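Local coordinates for protein lectin 2 (Agrocybe aegerita, PDB 4TQJ) that specifically recognises N-acetylglucosamine at the non-reducing end of glycans, as a fungal lectin built as a beta-propeller, at residues 122-127 against 141-146; 98-103 against 148-153; 322-327 against 362-367; 335-340 against 356-361. The protein carries 1 engineered substitution. All blocks are in the same frame, centred on the assembly; numbering follows the deposited sequence.

Interaction 1: residues 122-127 against 141-146; sequences DIRKTG and VSRNNG. Engineered in segment 122-127: Thr126 (natural residue Ile).
Arg124 and Arg143 mark the closest approach of the two backbones, their CA atoms 8.6 Å apart; segment 122-127 bends through a type I turn from Asp122 to Lys125, while 141-146 runs off a strand into a loop. The Asp122 carboxylate ties the first segment to itself, taking Thr126 N (an engineered residue) on the syn lone pair of OD1 at 2.7 Å and Gly127 N on OD2 from above the carboxylate plane. Arg124 makes the largest single contribution. Its side chain crosses that of Arg143 at about a right angle, and one guanidinium face lies against the aliphatic start of Arg143, Arg124 NE coming within 3.5 Å of Arg143 CG. The two guanidinium planes are 33° apart and the like-charged Arg124 NE and Arg143 NE are 3.9 Å from each other, a repulsion probably eased by the salt bridge from Arg124 NE to Asp130. At its edge Arg124 NH2 gives Asn144 O a weak, bent bond (3.0 Å, 134°). A water joins Arg124 NH1, Asn144 O and Asn145 OD1, while Asn144 OD1 closes an Asx turn onto Gly146 N at 3.1 Å. Apart from these polar groups, Ile123 CD1 meets Val141 CG2 tip to tip at 4.0 Å. Strand 130-134 of the same propeller blade lines the contact: Ile123 and Arg143 both touch Asp130, Val141 rests on Ile132, and Asn144 ND2 reaches Thr66 O, after strand 60-64.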
loop_
_atom_site.group_PDB
_atom_site.type_symbol
_atom_site.label_atom_id
_atom_site.label_comp_id
_atom_site.label_asym_id
_atom_site.label_seq_id
_atom_site.Cartn_x
_atom_site.Cartn_y
_atom_site.Cartn_z
ATOM N N ASP A 122 15.153 -6.468 -10.732
ATOM C CA ASP A 122 15.453 -5.232 -11.448
ATOM C C ASP A 122 16.958 -5.014 -11.490
ATOM O O ASP A 122 17.482 -4.116 -10.845
ATOM C CB ASP A 122 14.769 -4.062 -10.748
ATOM C CG ASP A 122 14.946 -2.741 -11.487
ATOM O OD1 ASP A 122 15.434 -2.737 -12.639
ATOM O OD2 ASP A 122 14.573 -1.706 -10.898
ATOM N N ILE A 123 17.653 -5.852 -12.246
ATOM C CA ILE A 123 19.113 -5.816 -12.272
ATOM C C ILE A 123 19.666 -4.586 -12.986
ATOM O O ILE A 123 20.850 -4.275 -12.860
ATOM C CB ILE A 123 19.689 -7.089 -12.898
ATOM C CG1 ILE A 123 18.956 -7.425 -14.183
ATOM C CG2 ILE A 123 19.544 -8.281 -11.943
ATOM C CD1 ILE A 123 19.315 -8.783 -14.707
ATOM N N ARG A 124 18.813 -3.884 -13.726
ATOM C CA ARG A 124 19.242 -2.673 -14.439
ATOM C C ARG A 124 18.772 -1.388 -13.762
ATOM O O ARG A 124 19.020 -0.286 -14.257
ATOM C CB ARG A 124 18.789 -2.719 -15.902
ATOM C CG ARG A 124 19.534 -3.764 -16.741
ATOM C CD ARG A 124 18.994 -3.861 -18.173
ATOM N NE ARG A 124 17.603 -4.296 -18.192
ATOM C CZ ARG A 124 16.614 -3.634 -18.788
ATOM N NH1 ARG A 124 16.861 -2.500 -19.445
ATOM N NH2 ARG A 124 15.378 -4.109 -18.732
ATOM N N LYS A 125 18.107 -1.541 -12.618
ATOM C CA LYS A 125 17.528 -0.425 -11.876
ATOM C C LYS A 125 16.620 0.465 -12.727
ATOM O O LYS A 125 16.755 1.685 -12.711
ATOM C CB LYS A 125 18.616 0.416 -11.194
ATOM C CG LYS A 125 19.294 -0.290 -10.033
ATOM C CD LYS A 125 19.075 0.446 -8.716
ATOM C CE LYS A 125 19.923 1.710 -8.636
ATOM N NZ LYS A 125 19.649 2.475 -7.390
ATOM N N THR A 126 15.683 -0.142 -13.451
ATOM C CA THR A 126 14.731 0.636 -14.246
ATOM C C THR A 126 13.321 0.647 -13.654
ATOM O O THR A 126 12.416 1.271 -14.209
ATOM C CB THR A 126 14.689 0.184 -15.727
ATOM O OG1 THR A 126 14.320 -1.202 -15.818
ATOM C CG2 THR A 126 16.043 0.386 -16.373
ATOM N N GLY A 127 13.141 -0.024 -12.521
ATOM C CA GLY A 127 11.854 -0.024 -11.833
ATOM C C GLY A 127 10.924 -1.177 -12.182
ATOM O O GLY A 127 9.781 -1.236 -11.730
ATOM N N VAL A 141 19.632 -13.957 -19.201
ATOM C CA VAL A 141 18.798 -12.819 -18.850
ATOM C C VAL A 141 17.891 -12.431 -20.018
ATOM O O VAL A 141 18.327 -12.385 -21.169
ATOM C CB VAL A 141 19.648 -11.603 -18.423
ATOM C CG1 VAL A 141 18.804 -10.337 -18.389
ATOM C CG2 VAL A 141 20.279 -11.848 -17.069
ATOM N N SER A 142 16.623 -12.178 -19.721
ATOM C CA SER A 142 15.754 -11.519 -20.687
ATOM C C SER A 142 15.364 -10.177 -20.113
ATOM O O SER A 142 14.719 -10.098 -19.068
ATOM C CB SER A 142 14.507 -12.345 -21.010
ATOM O OG SER A 142 13.468 -11.488 -21.470
ATOM N N ARG A 143 15.789 -9.118 -20.788
ATOM C CA ARG A 143 15.515 -7.774 -20.331
ATOM C C ARG A 143 14.024 -7.459 -20.458
ATOM O O ARG A 143 13.385 -7.775 -21.465
ATOM C CB ARG A 143 16.390 -6.759 -21.083
ATOM C CG ARG A 143 17.846 -6.775 -20.613
ATOM C CD ARG A 143 18.858 -6.348 -21.666
ATOM N NE ARG A 143 18.982 -4.901 -21.784
ATOM C CZ ARG A 143 20.125 -4.260 -22.021
ATOM N NH1 ARG A 143 21.260 -4.930 -22.147
ATOM N NH2 ARG A 143 20.132 -2.937 -22.116
ATOM N N ASN A 144 13.483 -6.840 -19.419
ATOM C CA ASN A 144 12.098 -6.398 -19.410
ATOM C C ASN A 144 12.022 -5.044 -20.090
ATOM O O ASN A 144 12.457 -4.039 -19.533
ATOM C CB ASN A 144 11.595 -6.289 -17.966
ATOM C CG ASN A 144 10.131 -5.870 -17.874
ATOM O OD1 ASN A 144 9.585 -5.253 -18.789
ATOM N ND2 ASN A 144 9.493 -6.202 -16.753
ATOM N N ASN A 145 11.468 -5.023 -21.301
ATOM C CA ASN A 145 11.484 -3.817 -22.115
ATOM C C ASN A 145 10.191 -3.031 -22.133
ATOM O O ASN A 145 9.916 -2.304 -23.087
ATOM C CB ASN A 145 11.900 -4.165 -23.539
ATOM C CG ASN A 145 13.355 -4.499 -23.630
ATOM O OD1 ASN A 145 14.182 -3.863 -22.975
ATOM N ND2 ASN A 145 13.687 -5.506 -24.424
ATOM N N GLY A 146 9.400 -3.169 -21.075
ATOM C CA GLY A 146 8.155 -2.437 -20.964
ATOM C C GLY A 146 6.994 -3.072 -21.709
ATOM O O GLY A 146 7.176 -3.693 -22.765
HETATM O O HOH W 1 14.338 -2.136 -21.181
#

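Interaction 2: residues 98-103 against 148-153; sequences KMVIAN and LNFGPA
Val100, on the last strand of one beta-propeller blade, packs against Leu148 and Phe150 of a loop in the next blade, so the contact is a seam between successive blades. The two segments run in nearly the same direction, 9° apart. The tight part centres on the two methyls of Val100: CG1 sits 3.8 Å from Leu148 CB, and CG2 approaches the Phe150 ring obliquely, 3.6 Å from CE2. Beside it Ile101 crosses Phe150 at about a right angle. With CG1 anti to the backbone N (chi1 -167°) and CD1 extended beyond it, the Ile101 chain ends 4.0 Å from Phe150 CB and close to Gly151 O. Ile131 and Ser142 of the second blade touch both Ile101 and Phe150. Toward the surface the fit is looser. Exposed Lys98 grazes Leu148 with its CD, and the Asn103 side chain touches Ala153, its ND2 3.8 Å from Ala153 CB. The polar links between the segments run through water: one beside the packed residues donates to Val100 O and accepts from Phe150 N; at the looser end a second accepts from Ala153 N at 2.7 Å and donates to Asn103 OD1 at 2.8 Å.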
loop_
_atom_site.group_PDB
_atom_site.type_symbol
_atom_site.label_atom_id
_atom_site.label_comp_id
_atom_site.label_asym_id
_atom_site.label_seq_id
_atom_site.Cartn_x
_atom_site.Cartn_y
_atom_site.Cartn_z
ATOM N N LYS A 98 -1.284 -13.496 -19.163
ATOM C CA LYS A 98 -0.744 -13.380 -20.519
ATOM C C LYS A 98 0.667 -13.963 -20.612
ATOM O O LYS A 98 1.496 -13.731 -19.737
ATOM C CB LYS A 98 -0.731 -11.912 -20.945
ATOM C CG LYS A 98 -0.330 -11.676 -22.393
ATOM C CD LYS A 98 -0.329 -10.187 -22.716
ATOM C CE LYS A 98 0.179 -9.919 -24.130
ATOM N NZ LYS A 98 0.358 -8.459 -24.375
ATOM N N MET A 99 0.938 -14.718 -21.673
ATOM C CA MET A 99 2.263 -15.297 -21.874
ATOM C C MET A 99 3.205 -14.266 -22.487
ATOM O O MET A 99 3.013 -13.837 -23.623
ATOM C CB MET A 99 2.193 -16.547 -22.756
ATOM C CG MET A 99 3.547 -17.178 -23.042
ATOM S SD MET A 99 3.441 -18.533 -24.231
ATOM C CE MET A 99 2.633 -17.703 -25.594
ATOM N N VAL A 100 4.229 -13.885 -21.731
ATOM C CA VAL A 100 5.105 -12.776 -22.106
ATOM C C VAL A 100 6.407 -13.220 -22.775
ATOM O O VAL A 100 7.132 -12.393 -23.319
ATOM C CB VAL A 100 5.427 -11.890 -20.880
ATOM C CG1 VAL A 100 4.151 -11.382 -20.249
ATOM C CG2 VAL A 100 6.250 -12.670 -19.850
ATOM N N ILE A 101 6.711 -14.514 -22.733
ATOM C CA ILE A 101 7.919 -15.015 -23.386
ATOM C C ILE A 101 7.977 -16.539 -23.481
ATOM O O ILE A 101 7.604 -17.266 -22.547
ATOM C CB ILE A 101 9.225 -14.468 -22.719
ATOM C CG1 ILE A 101 10.449 -14.727 -23.603
ATOM C CG2 ILE A 101 9.444 -15.074 -21.337
ATOM C CD1 ILE A 101 11.688 -13.994 -23.149
ATOM N N ALA A 102 8.454 -17.011 -24.628
ATOM C CA ALA A 102 8.610 -18.430 -24.890
ATOM C C ALA A 102 9.999 -18.937 -24.488
ATOM O O ALA A 102 10.711 -19.531 -25.292
ATOM C CB ALA A 102 8.331 -18.729 -26.368
ATOM N N ASN A 103 10.372 -18.709 -23.230
ATOM C CA ASN A 103 11.644 -19.192 -22.698
ATOM C C ASN A 103 11.518 -19.437 -21.189
ATOM O O ASN A 103 10.496 -19.098 -20.594
ATOM C CB ASN A 103 12.767 -18.177 -22.960
ATOM C CG ASN A 103 13.129 -18.056 -24.436
ATOM O OD1 ASN A 103 12.535 -17.272 -25.167
ATOM N ND2 ASN A 103 14.123 -18.818 -24.866
ATOM N N LEU A 148 5.264 -5.580 -21.053
ATOM C CA LEU A 148 5.338 -7.035 -21.071
ATOM C C LEU A 148 6.066 -7.568 -22.305
ATOM O O LEU A 148 5.931 -8.737 -22.663
ATOM C CB LEU A 148 3.953 -7.679 -20.924
ATOM C CG LEU A 148 3.173 -7.429 -19.620
ATOM C CD1 LEU A 148 1.942 -8.322 -19.557
ATOM C CD2 LEU A 148 4.024 -7.643 -18.376
ATOM N N ASN A 149 6.843 -6.705 -22.953
ATOM C CA ASN A 149 7.756 -7.155 -23.989
ATOM C C ASN A 149 9.099 -7.464 -23.352
ATOM O O ASN A 149 9.733 -6.591 -22.762
ATOM C CB ASN A 149 7.925 -6.101 -25.093
ATOM C CG ASN A 149 6.621 -5.787 -25.798
ATOM O OD1 ASN A 149 6.000 -4.749 -25.555
ATOM N ND2 ASN A 149 6.190 -6.693 -26.658
ATOM N N PHE A 150 9.510 -8.719 -23.455
ATOM C CA PHE A 150 10.780 -9.146 -22.902
ATOM C C PHE A 150 11.773 -9.441 -24.018
ATOM O O PHE A 150 11.479 -10.193 -24.947
ATOM C CB PHE A 150 10.576 -10.364 -21.996
ATOM C CG PHE A 150 9.957 -10.025 -20.668
ATOM C CD1 PHE A 150 10.753 -9.792 -19.559
ATOM C CD2 PHE A 150 8.580 -9.907 -20.538
ATOM C CE1 PHE A 150 10.185 -9.471 -18.344
ATOM C CE2 PHE A 150 8.007 -9.585 -19.321
ATOM C CZ PHE A 150 8.807 -9.363 -18.227
ATOM N N GLY A 151 12.947 -8.829 -23.926
ATOM C CA GLY A 151 14.012 -9.077 -24.877
ATOM C C GLY A 151 14.354 -10.549 -25.003
ATOM O O GLY A 151 13.833 -11.384 -24.262
ATOM N N PRO A 152 15.232 -10.881 -25.955
ATOM C CA PRO A 152 15.645 -12.266 -26.164
ATOM C C PRO A 152 16.375 -12.811 -24.947
ATOM O O PRO A 152 17.212 -12.106 -24.388
ATOM C CB PRO A 152 16.635 -12.152 -27.328
ATOM C CG PRO A 152 17.144 -10.750 -27.245
ATOM C CD PRO A 152 15.914 -9.970 -26.889
ATOM N N ALA A 153 16.063 -14.045 -24.562
ATOM C CA ALA A 153 16.811 -14.746 -23.532
ATOM C C ALA A 153 18.258 -14.844 -23.983
ATOM O O ALA A 153 18.577 -15.482 -24.989
ATOM C CB ALA A 153 16.230 -16.131 -23.292
HETATM O O HOH W 2 7.987 -10.632 -25.020
HETATM O O HOH W 3 14.186 -15.211 -26.134
#

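Interaction 3: residues 322-327 against 362-367; sequences LVLKDF and LVSYND
Leu324 and Phe327 leave the outermost strand of one propeller blade and press on Leu362 and Ser364, in the third strand of the following blade. Strand 321-324 ends in a classic beta bulge, where Val323 and Leu324 both face Val306, and an inverse gamma turn centred on Lys325 then swings the chain toward the neighbour. Leu324 has CG anti to its backbone N (chi1 -174°) and sets both methyls against Ser364: CD2 is 3.6 Å from Ser364 CB, and CD1 3.7 Å from Ser364 OG. That hydroxyl, buried among apolar groups, is hydrogen-bonded to Gly373 O. Phe327 comes in with its far end, CZ lying 3.8 Å from Leu362 CB; Val363 N and Ser364 CB lie at the ring edge, near its plane, so the ring is directed edge-on at the strand backbone. Phe327 N is held by the anti lone pair of Asp326 OD1 at 2.8 Å. Around this buried patch, Trp333 meets the Phe327 ring with planes at about 55°, and Val306 of the same blade as Leu324 and Ile353 of the following blade touch it. Tyr365, just past the strand, packs on Val36 of the second subunit. Side chains from the connection after one blade's last strand, packed against the middle strands of the next blade, form the hydrophobic inter-blade packing of a beta-propeller.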
loop_
_atom_site.group_PDB
_atom_site.type_symbol
_atom_site.label_atom_id
_atom_site.label_comp_id
_atom_site.label_asym_id
_atom_site.label_seq_id
_atom_site.Cartn_x
_atom_site.Cartn_y
_atom_site.Cartn_z
ATOM N N LEU A 322 16.019 -16.772 24.306
ATOM C CA LEU A 322 14.686 -17.218 23.923
ATOM C C LEU A 322 13.754 -16.017 24.036
ATOM O O LEU A 322 13.642 -15.418 25.104
ATOM C CB LEU A 322 14.212 -18.345 24.843
ATOM C CG LEU A 322 12.787 -18.877 24.688
ATOM C CD1 LEU A 322 12.598 -19.552 23.339
ATOM C CD2 LEU A 322 12.476 -19.855 25.816
ATOM N N VAL A 323 13.095 -15.653 22.943
ATOM C CA VAL A 323 12.251 -14.455 22.962
ATOM C C VAL A 323 10.753 -14.749 22.918
ATOM O O VAL A 323 9.940 -13.885 23.231
ATOM C CB VAL A 323 12.605 -13.484 21.829
ATOM C CG1 VAL A 323 14.038 -13.018 21.960
ATOM C CG2 VAL A 323 12.343 -14.123 20.448
ATOM N N LEU A 324 10.391 -15.966 22.530
ATOM C CA LEU A 324 9.002 -16.285 22.295
ATOM C C LEU A 324 8.810 -17.776 22.448
ATOM O O LEU A 324 9.395 -18.552 21.702
ATOM C CB LEU A 324 8.607 -15.848 20.874
ATOM C CG LEU A 324 7.143 -15.964 20.451
ATOM C CD1 LEU A 324 6.261 -15.157 21.371
ATOM C CD2 LEU A 324 6.945 -15.522 19.008
ATOM N N LYS A 325 7.987 -18.170 23.416
ATOM C CA LYS A 325 7.761 -19.581 23.713
ATOM C C LYS A 325 6.683 -20.194 22.826
ATOM O O LYS A 325 5.679 -20.722 23.317
ATOM C CB LYS A 325 7.413 -19.765 25.198
ATOM C CG LYS A 325 8.519 -19.296 26.150
ATOM C CD LYS A 325 8.040 -19.218 27.597
ATOM C CE LYS A 325 9.207 -19.087 28.563
ATOM N NZ LYS A 325 10.034 -17.883 28.279
ATOM N N ASP A 326 6.908 -20.135 21.513
ATOM C CA ASP A 326 5.974 -20.690 20.544
ATOM C C ASP A 326 6.659 -20.872 19.198
ATOM O O ASP A 326 7.808 -20.461 19.023
ATOM C CB ASP A 326 4.754 -19.769 20.376
ATOM C CG ASP A 326 3.456 -20.548 20.221
ATOM O OD1 ASP A 326 3.474 -21.639 19.596
ATOM O OD2 ASP A 326 2.425 -20.078 20.742
ATOM N N PHE A 327 5.944 -21.491 18.259
ATOM C CA PHE A 327 6.424 -21.693 16.888
ATOM C C PHE A 327 7.609 -22.645 16.808
ATOM O O PHE A 327 8.342 -22.661 15.812
ATOM C CB PHE A 327 6.803 -20.362 16.238
ATOM C CG PHE A 327 5.646 -19.427 16.073
ATOM C CD1 PHE A 327 4.663 -19.695 15.144
ATOM C CD2 PHE A 327 5.537 -18.295 16.858
ATOM C CE1 PHE A 327 3.604 -18.840 14.981
ATOM C CE2 PHE A 327 4.465 -17.446 16.707
ATOM C CZ PHE A 327 3.508 -17.725 15.763
ATOM N N LEU A 362 -0.987 -18.009 13.049
ATOM C CA LEU A 362 -0.695 -17.259 14.262
ATOM C C LEU A 362 0.353 -16.188 14.021
ATOM O O LEU A 362 1.156 -16.275 13.091
ATOM C CB LEU A 362 -0.192 -18.193 15.358
ATOM C CG LEU A 362 -1.077 -19.391 15.695
ATOM C CD1 LEU A 362 -0.456 -20.157 16.860
ATOM C CD2 LEU A 362 -2.465 -18.924 16.041
ATOM N N VAL A 363 0.359 -15.183 14.878
ATOM C CA VAL A 363 1.273 -14.082 14.686
ATOM C C VAL A 363 1.719 -13.591 16.051
ATOM O O VAL A 363 0.964 -13.644 17.018
ATOM C CB VAL A 363 0.594 -12.949 13.855
ATOM C CG1 VAL A 363 -0.545 -12.329 14.632
ATOM C CG2 VAL A 363 1.591 -11.876 13.447
ATOM N N SER A 364 2.961 -13.140 16.133
ATOM C CA SER A 364 3.406 -12.404 17.297
ATOM C C SER A 364 4.124 -11.154 16.822
ATOM O O SER A 364 4.979 -11.228 15.943
ATOM C CB SER A 364 4.329 -13.269 18.162
ATOM O OG SER A 364 5.014 -12.474 19.105
ATOM N N TYR A 365 3.779 -10.008 17.402
ATOM C CA TYR A 365 4.328 -8.746 16.947
ATOM C C TYR A 365 5.563 -8.296 17.708
ATOM O O TYR A 365 5.624 -8.389 18.932
ATOM C CB TYR A 365 3.251 -7.657 16.948
ATOM C CG TYR A 365 2.096 -8.009 16.050
ATOM C CD1 TYR A 365 2.249 -8.013 14.673
ATOM C CD2 TYR A 365 0.866 -8.387 16.576
ATOM C CE1 TYR A 365 1.204 -8.355 13.840
ATOM C CE2 TYR A 365 -0.189 -8.734 15.750
ATOM C CZ TYR A 365 -0.014 -8.712 14.382
ATOM O OH TYR A 365 -1.049 -9.056 13.548
ATOM N N ASN A 366 6.550 -7.817 16.956
ATOM C CA ASN A 366 7.769 -7.251 17.519
ATOM C C ASN A 366 7.379 -6.007 18.286
ATOM O O ASN A 366 6.463 -5.300 17.874
ATOM C CB ASN A 366 8.726 -6.897 16.378
ATOM C CG ASN A 366 10.131 -6.591 16.852
ATOM O OD1 ASN A 366 10.333 -5.898 17.850
ATOM N ND2 ASN A 366 11.121 -7.103 16.120
ATOM N N ASP A 367 8.040 -5.731 19.404
ATOM C CA ASP A 367 7.642 -4.568 20.200
ATOM C C ASP A 367 8.373 -3.295 19.753
ATOM O O ASP A 367 8.198 -2.234 20.340
ATOM C CB ASP A 367 7.826 -4.823 21.710
ATOM C CG ASP A 367 9.290 -4.868 22.127
ATOM O OD1 ASP A 367 9.561 -4.817 23.346
ATOM O OD2 ASP A 367 10.166 -4.939 21.237
#

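Interaction 4: residues 335-340 against 356-361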
loop_
_atom_site.group_PDB
_atom_site.type_symbol
_atom_site.label_atom_id
_atom_site.label_comp_id
_atom_site.label_asym_id
_atom_site.label_seq_id
_atom_site.Cartn_x
_atom_site.Cartn_y
_atom_site.Cartn_z
ATOM N N VAL A 335 8.698 -28.557 9.686
ATOM C CA VAL A 335 9.136 -27.988 8.423
ATOM C C VAL A 335 8.326 -28.554 7.254
ATOM O O VAL A 335 8.103 -27.868 6.256
ATOM C CB VAL A 335 10.642 -28.253 8.210
ATOM C CG1 VAL A 335 11.121 -27.608 6.933
ATOM C CG2 VAL A 335 11.450 -27.735 9.407
ATOM N N SER A 336 7.875 -29.801 7.382
ATOM C CA SER A 336 7.173 -30.473 6.282
ATOM C C SER A 336 5.712 -30.058 6.093
ATOM O O SER A 336 5.140 -30.299 5.029
ATOM C CB SER A 336 7.232 -31.981 6.455
ATOM O OG SER A 336 6.598 -32.353 7.661
ATOM N N LYS A 337 5.108 -29.440 7.106
ATOM C CA LYS A 337 3.693 -29.091 7.043
ATOM C C LYS A 337 3.413 -27.619 7.225
ATOM O O LYS A 337 2.414 -27.097 6.723
ATOM C CB LYS A 337 2.902 -29.853 8.105
ATOM C CG LYS A 337 2.795 -31.334 7.870
ATOM C CD LYS A 337 1.782 -31.951 8.821
ATOM C CE LYS A 337 1.593 -33.424 8.504
ATOM N NZ LYS A 337 2.894 -34.166 8.417
ATOM N N HIS A 338 4.270 -26.948 7.979
ATOM C CA HIS A 338 3.951 -25.595 8.403
ATOM C C HIS A 338 4.906 -24.582 7.783
ATOM O O HIS A 338 6.027 -24.921 7.383
ATOM C CB HIS A 338 3.918 -25.506 9.935
ATOM C CG HIS A 338 3.127 -26.605 10.579
ATOM N ND1 HIS A 338 3.651 -27.436 11.547
ATOM C CD2 HIS A 338 1.849 -27.013 10.388
ATOM C CE1 HIS A 338 2.732 -28.309 11.921
ATOM N NE2 HIS A 338 1.630 -28.077 11.231
ATOM N N ARG A 339 4.439 -23.346 7.664
ATOM C CA ARG A 339 5.238 -22.300 7.049
ATOM C C ARG A 339 5.482 -21.206 8.067
ATOM O O ARG A 339 4.548 -20.719 8.692
ATOM C CB ARG A 339 4.521 -21.737 5.826
ATOM C CG ARG A 339 4.513 -22.665 4.619
ATOM C CD ARG A 339 3.841 -22.002 3.417
ATOM N NE ARG A 339 3.931 -22.826 2.209
ATOM C CZ ARG A 339 3.002 -23.695 1.817
ATOM N NH1 ARG A 339 1.903 -23.854 2.532
ATOM N NH2 ARG A 339 3.169 -24.403 0.703
ATOM N N ARG A 340 6.740 -20.820 8.245
ATOM C CA ARG A 340 7.042 -19.699 9.128
ATOM C C ARG A 340 7.802 -18.584 8.408
ATOM O O ARG A 340 8.601 -18.848 7.507
ATOM C CB ARG A 340 7.782 -20.175 10.383
ATOM C CG ARG A 340 6.853 -20.907 11.373
ATOM C CD ARG A 340 7.629 -21.836 12.294
ATOM N NE ARG A 340 8.060 -23.040 11.583
ATOM C CZ ARG A 340 8.762 -24.021 12.139
ATOM N NH1 ARG A 340 9.110 -23.943 13.409
ATOM N NH2 ARG A 340 9.117 -25.080 11.426
ATOM N N PHE A 356 2.004 -20.217 9.613
ATOM C CA PHE A 356 0.838 -20.921 9.099
ATOM C C PHE A 356 0.840 -22.317 9.714
ATOM O O PHE A 356 1.582 -23.189 9.268
ATOM C CB PHE A 356 0.881 -21.030 7.569
ATOM C CG PHE A 356 0.901 -19.689 6.844
ATOM C CD1 PHE A 356 0.741 -18.497 7.529
ATOM C CD2 PHE A 356 1.093 -19.639 5.473
ATOM C CE1 PHE A 356 0.765 -17.269 6.850
ATOM C CE2 PHE A 356 1.131 -18.424 4.796
ATOM C CZ PHE A 356 0.968 -17.238 5.491
ATOM N N GLY A 357 0.023 -22.514 10.742
ATOM C CA GLY A 357 0.048 -23.742 11.529
ATOM C C GLY A 357 -0.841 -24.866 11.023
ATOM O O GLY A 357 -1.210 -24.904 9.854
ATOM N N GLU A 358 -1.167 -25.800 11.911
ATOM C CA GLU A 358 -1.970 -26.958 11.533
ATOM C C GLU A 358 -3.377 -26.529 11.125
ATOM O O GLU A 358 -3.871 -26.931 10.079
ATOM C CB GLU A 358 -2.043 -27.976 12.684
ATOM C CG GLU A 358 -2.647 -29.312 12.289
ATOM C CD GLU A 358 -1.714 -30.174 11.456
ATOM O OE1 GLU A 358 -0.617 -29.715 11.084
ATOM O OE2 GLU A 358 -2.075 -31.329 11.172
ATOM N N LYS A 359 -4.001 -25.702 11.956
ATOM C CA LYS A 359 -5.390 -25.295 11.755
ATOM C C LYS A 359 -5.570 -23.780 11.861
ATOM O O LYS A 359 -6.651 -23.252 11.583
ATOM C CB LYS A 359 -6.286 -25.973 12.797
ATOM C CG LYS A 359 -5.921 -27.427 13.087
ATOM C CD LYS A 359 -5.871 -28.283 11.817
ATOM C CE LYS A 359 -7.231 -28.837 11.442
ATOM N NZ LYS A 359 -7.835 -29.647 12.551
ATOM N N GLU A 360 -4.511 -23.089 12.275
ATOM C CA GLU A 360 -4.554 -21.648 12.472
ATOM C C GLU A 360 -3.301 -20.954 11.945
ATOM O O GLU A 360 -2.209 -21.521 11.963
ATOM C CB GLU A 360 -4.679 -21.319 13.961
ATOM C CG GLU A 360 -6.057 -21.451 14.546
ATOM C CD GLU A 360 -6.110 -20.902 15.955
ATOM O OE1 GLU A 360 -5.463 -21.497 16.842
ATOM O OE2 GLU A 360 -6.780 -19.868 16.175
ATOM N N THR A 361 -3.472 -19.717 11.498
ATOM C CA THR A 361 -2.353 -18.828 11.213
ATOM C C THR A 361 -2.147 -17.899 12.408
ATOM O O THR A 361 -3.031 -17.115 12.754
ATOM C CB THR A 361 -2.619 -17.994 9.958
ATOM O OG1 THR A 361 -2.518 -18.836 8.800
ATOM C CG2 THR A 361 -1.614 -16.846 9.851
#
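Arg339 and Phe356 form an antiparallel hydrogen-bonded pair, CA atoms 5.0 Å apart, with Phe356 N giving Arg339 O a 2.8 Å bond and Arg339 N returning a longer one of 3.3 Å to Phe356 O. Just outside this pair, His338 NE2 donates to Glu358 OE1 at 2.8 Å. The bond is nearly straight (166°): the carboxylate oxygen lies close to the imidazole plane and is met nearly along its C-O axis, with the ring and carboxylate planes 76° apart. Glu358 turns back at chi2 (74°), which sets CD at the ring edge. On its other nitrogen, ND1, His338 is bonded to Thr334 N, and the ring also meets Trp333 edge-to-face, so its rotation is well fixed. His338 CD2 also comes obliquely to within 3.5 Å of Gly357 C. On the sheet face that carries Arg339 and Phe356, Arg339 CB approaches the Phe356 ring obliquely, 4.0 Å from CD2, before the guanidinium runs on to Trp389 O and Thr394 OG1. The arrangement is the pairing of the first and second strands of a four-stranded antiparallel propeller blade, extended past the strand ends by a His-carboxylate bond.

Overall arrangement
From the N terminus, interaction 2 opens first: residues 98-103 leave one blade and meet 148-153 in the next, closing a loop that encloses interaction 1, which links the 122-127 turn to 141-146 inside that second blade. The two touch, Arg143 O meeting Gly151 N and Ser142 OG meeting Gly151 O. Interactions 3 and 4 repeat this nesting later in the chain: 322-327 against 362-367 joins consecutive blades, and the 335-340 to 356-361 pair lies within its loop, joined to it through Phe327 O and Arg340 NH1. The two nests follow in series; interactions 1 and 3, with centres 38 Å apart, lie on opposite sides of the chain's centre, binding separate sectors of the propeller ring.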